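Local atomic coordinates of N-formylglutamate amidohydrolase (Ralstonia eutropha, PDB entry 2Q7S), a protein that probably acts as a zinc-binding hydrolase of the N-formylglutamate amidohydrolase family. Residues Asp90-Thr102 and Arg130-Asn142. Sequence-based numbering, arbitrary orientation.
Sequences DIDPAQLEGPWPT and RKLTVAEVQRRIN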
loop_
_atom_site.group_PDB
_atom_site.type_symbol
_atom_site.label_atom_id
_atom_site.label_comp_id
_atom_site.label_asym_id
_atom_site.label_seq_id
_atom_site.Cartn_x
_atom_site.Cartn_y
_atom_site.Cartn_z
ATOM N N ASP A 90 12.082 -9.756 -5.804
ATOM C CA ASP A 90 12.642 -8.397 -5.673
ATOM C C ASP A 90 13.587 -8.321 -4.472
ATOM O O ASP A 90 13.384 -7.576 -3.533
ATOM C CB ASP A 90 11.524 -7.370 -5.592
ATOM C CG ASP A 90 12.005 -5.971 -5.818
ATOM O OD1 ASP A 90 13.218 -5.743 -6.070
ATOM O OD2 ASP A 90 11.141 -5.089 -5.793
ATOM N N ILE A 91 14.660 -9.117 -4.583
ATOM C CA ILE A 91 15.684 -9.288 -3.590
ATOM C C ILE A 91 17.007 -9.167 -4.318
ATOM O O ILE A 91 17.163 -9.713 -5.392
ATOM C CB ILE A 91 15.675 -10.699 -2.971
ATOM C CG1 ILE A 91 14.310 -11.035 -2.360
ATOM C CG2 ILE A 91 16.818 -10.780 -1.978
ATOM C CD1 ILE A 91 14.076 -12.505 -1.976
ATOM N N ASP A 92 17.952 -8.438 -3.732
ATOM C CA ASP A 92 19.303 -8.348 -4.244
ATOM C C ASP A 92 20.097 -9.502 -3.645
ATOM O O ASP A 92 20.195 -9.592 -2.427
ATOM C CB ASP A 92 19.913 -7.008 -3.820
ATOM C CG ASP A 92 21.388 -6.854 -4.214
ATOM O OD1 ASP A 92 21.955 -7.716 -4.907
ATOM O OD2 ASP A 92 21.991 -5.835 -3.810
ATOM N N PRO A 93 20.665 -10.399 -4.493
ATOM C CA PRO A 93 21.517 -11.502 -4.047
ATOM C C PRO A 93 22.554 -11.158 -2.982
ATOM O O PRO A 93 22.871 -11.993 -2.128
ATOM C CB PRO A 93 22.257 -11.894 -5.326
ATOM C CG PRO A 93 21.409 -11.512 -6.416
ATOM C CD PRO A 93 20.476 -10.439 -5.956
ATOM N N ALA A 94 23.090 -9.941 -3.045
ATOM C CA ALA A 94 24.129 -9.524 -2.136
ATOM C C ALA A 94 23.649 -9.272 -0.735
ATOM O O ALA A 94 24.469 -9.140 0.152
ATOM C CB ALA A 94 24.838 -8.291 -2.666
ATOM N N GLN A 95 22.339 -9.187 -0.511
ATOM C CA GLN A 95 21.832 -9.031 0.845
ATOM C C GLN A 95 21.694 -10.360 1.596
ATOM O O GLN A 95 21.494 -10.360 2.803
ATOM C CB GLN A 95 20.545 -8.169 0.880
ATOM C CG GLN A 95 19.243 -8.760 0.403
ATOM C CD GLN A 95 18.099 -7.715 0.367
ATOM O OE1 GLN A 95 17.483 -7.456 -0.691
ATOM N NE2 GLN A 95 17.840 -7.096 1.517
ATOM N N LEU A 96 21.844 -11.476 0.882
ATOM C CA LEU A 96 21.671 -12.821 1.432
ATOM C C LEU A 96 23.006 -13.531 1.686
ATOM O O LEU A 96 23.958 -13.370 0.938
ATOM C CB LEU A 96 20.835 -13.678 0.471
ATOM C CG LEU A 96 19.439 -13.133 0.144
ATOM C CD1 LEU A 96 18.623 -14.141 -0.698
ATOM C CD2 LEU A 96 18.746 -12.832 1.407
ATOM N N GLU A 97 23.052 -14.292 2.773
ATOM C CA GLU A 97 24.152 -15.190 3.059
ATOM C C GLU A 97 23.720 -16.449 2.356
ATOM O O GLU A 97 22.693 -17.047 2.732
ATOM C CB GLU A 97 24.278 -15.446 4.556
ATOM C CG GLU A 97 25.498 -16.245 4.950
ATOM C CD GLU A 97 25.188 -17.418 5.858
ATOM O OE1 GLU A 97 24.030 -17.882 5.871
ATOM O OE2 GLU A 97 26.127 -17.909 6.534
ATOM N N GLY A 98 24.472 -16.826 1.318
ATOM C CA GLY A 98 24.084 -17.925 0.444
ATOM C C GLY A 98 23.281 -17.541 -0.792
ATOM O O GLY A 98 22.750 -16.425 -0.896
ATOM N N PRO A 99 23.129 -18.501 -1.716
ATOM C CA PRO A 99 22.436 -18.277 -2.977
ATOM C C PRO A 99 20.923 -18.595 -2.883
ATOM O O PRO A 99 20.504 -19.550 -2.212
ATOM C CB PRO A 99 23.135 -19.262 -3.906
ATOM C CG PRO A 99 23.353 -20.475 -2.992
ATOM C CD PRO A 99 23.555 -19.910 -1.585
ATOM N N TRP A 100 20.114 -17.797 -3.567
ATOM C CA TRP A 100 18.669 -17.985 -3.566
ATOM C C TRP A 100 18.347 -19.116 -4.545
ATOM O O TRP A 100 19.027 -19.247 -5.562
ATOM C CB TRP A 100 18.006 -16.700 -4.004
ATOM C CG TRP A 100 16.562 -16.611 -3.740
ATOM C CD1 TRP A 100 15.570 -16.563 -4.678
ATOM C CD2 TRP A 100 15.912 -16.529 -2.466
ATOM N NE1 TRP A 100 14.369 -16.425 -4.079
ATOM C CE2 TRP A 100 14.531 -16.425 -2.721
ATOM C CE3 TRP A 100 16.359 -16.518 -1.139
ATOM C CZ2 TRP A 100 13.591 -16.324 -1.706
ATOM C CZ3 TRP A 100 15.412 -16.371 -0.120
ATOM C CH2 TRP A 100 14.066 -16.306 -0.397
ATOM N N PRO A 101 17.358 -19.971 -4.222
ATOM C CA PRO A 101 17.118 -21.145 -5.060
ATOM C C PRO A 101 16.644 -20.894 -6.502
ATOM O O PRO A 101 16.756 -21.788 -7.350
ATOM C CB PRO A 101 16.051 -21.915 -4.274
ATOM C CG PRO A 101 15.423 -20.949 -3.410
ATOM C CD PRO A 101 16.495 -19.986 -3.035
ATOM N N THR A 102 16.077 -19.712 -6.728
ATOM C CA THR A 102 15.446 -19.308 -7.981
ATOM C C THR A 102 15.985 -17.951 -8.426
ATOM O O THR A 102 16.674 -17.250 -7.645
ATOM C CB THR A 102 13.892 -19.203 -7.789
ATOM O OG1 THR A 102 13.602 -18.449 -6.617
ATOM C CG2 THR A 102 13.253 -20.616 -7.633
ATOM N N ARG A 130 25.072 -7.707 9.264
ATOM C CA ARG A 130 25.272 -9.027 8.715
ATOM C C ARG A 130 24.328 -9.225 7.521
ATOM O O ARG A 130 23.374 -8.453 7.317
ATOM C CB ARG A 130 24.940 -10.071 9.781
ATOM C CG ARG A 130 23.455 -10.094 10.029
ATOM C CD ARG A 130 22.989 -10.922 11.192
ATOM N NE ARG A 130 21.555 -10.658 11.321
ATOM C CZ ARG A 130 20.623 -11.243 10.570
ATOM N NH1 ARG A 130 20.974 -12.157 9.661
ATOM N NH2 ARG A 130 19.333 -10.930 10.737
ATOM N N LYS A 131 24.603 -10.278 6.759
ATOM C CA LYS A 131 23.743 -10.720 5.669
ATOM C C LYS A 131 22.692 -11.680 6.197
ATOM O O LYS A 131 22.979 -12.520 7.044
ATOM C CB LYS A 131 24.576 -11.393 4.579
ATOM C CG LYS A 131 25.437 -10.413 3.817
ATOM C CD LYS A 131 26.299 -11.088 2.810
ATOM C CE LYS A 131 26.902 -10.067 1.829
ATOM N NZ LYS A 131 26.973 -10.665 0.447
ATOM N N LEU A 132 21.469 -11.565 5.686
ATOM C CA LEU A 132 20.375 -12.423 6.130
ATOM C C LEU A 132 20.536 -13.781 5.489
ATOM O O LEU A 132 21.092 -13.915 4.400
ATOM C CB LEU A 132 19.000 -11.803 5.824
ATOM C CG LEU A 132 18.860 -10.295 6.096
ATOM C CD1 LEU A 132 17.412 -9.902 6.010
ATOM C CD2 LEU A 132 19.414 -9.900 7.432
ATOM N N THR A 133 20.127 -14.819 6.189
ATOM C CA THR A 133 20.257 -16.150 5.611
ATOM C C THR A 133 19.123 -16.344 4.599
ATOM O O THR A 133 18.081 -15.654 4.661
ATOM C CB THR A 133 20.263 -17.276 6.663
ATOM O OG1 THR A 133 18.983 -17.342 7.279
ATOM C CG2 THR A 133 21.365 -17.049 7.724
ATOM N N VAL A 134 19.317 -17.267 3.665
ATOM C CA VAL A 134 18.227 -17.666 2.766
ATOM C C VAL A 134 17.013 -18.137 3.595
ATOM O O VAL A 134 15.889 -17.648 3.419
ATOM C CB VAL A 134 18.711 -18.702 1.751
ATOM C CG1 VAL A 134 17.526 -19.398 1.003
ATOM C CG2 VAL A 134 19.615 -18.039 0.758
ATOM N N ALA A 135 17.274 -19.036 4.548
ATOM C CA ALA A 135 16.259 -19.609 5.435
ATOM C C ALA A 135 15.443 -18.556 6.153
ATOM O O ALA A 135 14.230 -18.667 6.249
ATOM C CB ALA A 135 16.945 -20.622 6.454
ATOM N N GLU A 136 16.106 -17.507 6.650
ATOM C CA GLU A 136 15.466 -16.466 7.408
ATOM C C GLU A 136 14.477 -15.656 6.552
ATOM O O GLU A 136 13.345 -15.350 6.965
ATOM C CB GLU A 136 16.559 -15.612 8.072
ATOM C CG GLU A 136 16.398 -14.155 8.050
ATOM C CD GLU A 136 17.519 -13.443 8.817
ATOM O OE1 GLU A 136 18.683 -13.949 8.825
ATOM O OE2 GLU A 136 17.201 -12.375 9.396
ATOM N N VAL A 137 14.882 -15.352 5.327
ATOM C CA VAL A 137 14.051 -14.628 4.439
ATOM C C VAL A 137 12.896 -15.534 3.985
ATOM O O VAL A 137 11.752 -15.118 3.951
ATOM C CB VAL A 137 14.915 -14.084 3.261
ATOM C CG1 VAL A 137 14.044 -13.530 2.107
ATOM C CG2 VAL A 137 15.869 -13.010 3.824
ATOM N N GLN A 138 13.181 -16.803 3.726
ATOM C CA GLN A 138 12.121 -17.707 3.355
ATOM C C GLN A 138 11.040 -17.730 4.438
ATOM O O GLN A 138 9.873 -17.723 4.119
ATOM C CB GLN A 138 12.678 -19.095 3.080
ATOM C CG GLN A 138 13.394 -19.206 1.708
ATOM C CD GLN A 138 14.121 -20.505 1.552
ATOM O OE1 GLN A 138 14.489 -21.123 2.548
ATOM N NE2 GLN A 138 14.334 -20.950 0.293
ATOM N N ARG A 139 11.428 -17.735 5.718
ATOM C CA ARG A 139 10.473 -17.803 6.816
ATOM C C ARG A 139 9.639 -16.549 6.938
ATOM O O ARG A 139 8.405 -16.615 7.150
ATOM C CB ARG A 139 11.186 -18.183 8.120
ATOM C CG ARG A 139 11.611 -19.640 8.118
ATOM C CD ARG A 139 12.001 -20.119 9.505
ATOM N NE ARG A 139 13.256 -19.528 9.939
ATOM C CZ ARG A 139 14.457 -20.070 9.761
ATOM N NH1 ARG A 139 14.584 -21.246 9.158
ATOM N NH2 ARG A 139 15.529 -19.423 10.196
ATOM N N ARG A 140 10.270 -15.384 6.741
ATOM C CA ARG A 140 9.488 -14.141 6.598
ATOM C C ARG A 140 8.430 -14.294 5.530
ATOM O O ARG A 140 7.252 -13.935 5.746
ATOM C CB ARG A 140 10.352 -12.880 6.264
ATOM C CG ARG A 140 11.350 -12.586 7.347
ATOM C CD ARG A 140 12.016 -11.276 7.162
ATOM N NE ARG A 140 13.147 -11.115 8.084
ATOM C CZ ARG A 140 13.828 -9.983 8.206
ATOM N NH1 ARG A 140 13.487 -8.938 7.466
ATOM N NH2 ARG A 140 14.862 -9.904 9.030
ATOM N N ILE A 141 8.849 -14.765 4.368
ATOM C CA ILE A 141 7.919 -14.914 3.248
ATOM C C ILE A 141 6.757 -15.825 3.620
ATOM O O ILE A 141 5.630 -15.451 3.404
ATOM C CB ILE A 141 8.598 -15.415 1.950
ATOM C CG1 ILE A 141 9.528 -14.345 1.374
ATOM C CG2 ILE A 141 7.512 -15.782 0.891
ATOM C CD1 ILE A 141 10.544 -14.824 0.325
ATOM N N ASN A 142 7.028 -17.002 4.216
ATOM C CA ASN A 142 5.967 -17.952 4.546
ATOM C C ASN A 142 4.992 -17.471 5.628
ATOM O O ASN A 142 3.789 -17.667 5.513
ATOM C CB ASN A 142 6.572 -19.309 4.963
ATOM C CG ASN A 142 7.299 -19.972 3.846
ATOM O OD1 ASN A 142 7.029 -19.674 2.683
ATOM N ND2 ASN A 142 8.231 -20.871 4.174
#
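Trp100 turns the outer rim of its six-membered ring to Val134, Val137, Gln138 and Ile141 in the first turns of helix 134-163. Its CG is anti to the backbone N (chi1 -165°), and this brings the far end of the indole to the helix. Trp100 CH2 lies 3.6 Å from Gln138 CG. The same Trp100 CH2 is 3.7 Å from Val137 CG1. Val134 CG1 packs obliquely at CE3, and Ile141 CD1 meets the ring edge near its plane. The indole is also held between two groups of its own segment. Ile91 CD1 sits over one face and Pro101 CD over the opposite one, both towards the rim. The chain of Gln138 runs past the ring in the opposite direction, and its NE2 ends beside Pro101 CG.

Leu96 enters next to this cluster. Leu96 CD2 touches Val137 CG2 at 3.8 Å, and Leu96 comes across Val137 roughly perpendicular to it. Val137 thus gives one methyl to Trp100 and the other to Leu96.

Backbone bonds join the strands beside this packing. Leu132 N donates to Gln95 O at 3.1 Å. Glu97 N donates to Leu132 O at 2.6 Å. Lys131 reaches back along the 3-10 turn, where NZ makes a weak bond to Ala94 O. Glu97 and Thr133 run alongside each other in the same direction, with OE1 of Glu97 3.4 Å from CG2 of Thr133.

Thr133 and Glu136 form a capping box: Glu136 N donates to Thr133 OG1, and Thr133 N to Glu136 OE1. Arg130 grips the same carboxylate end-on, NH1 to OE1 and NH2 to OE2, which should limit its rotation. The whole is a short two-stranded parallel sheet, 96-97 with 132-133, whose second strand leads through a capping box into helix 134-163, away from the zinc site.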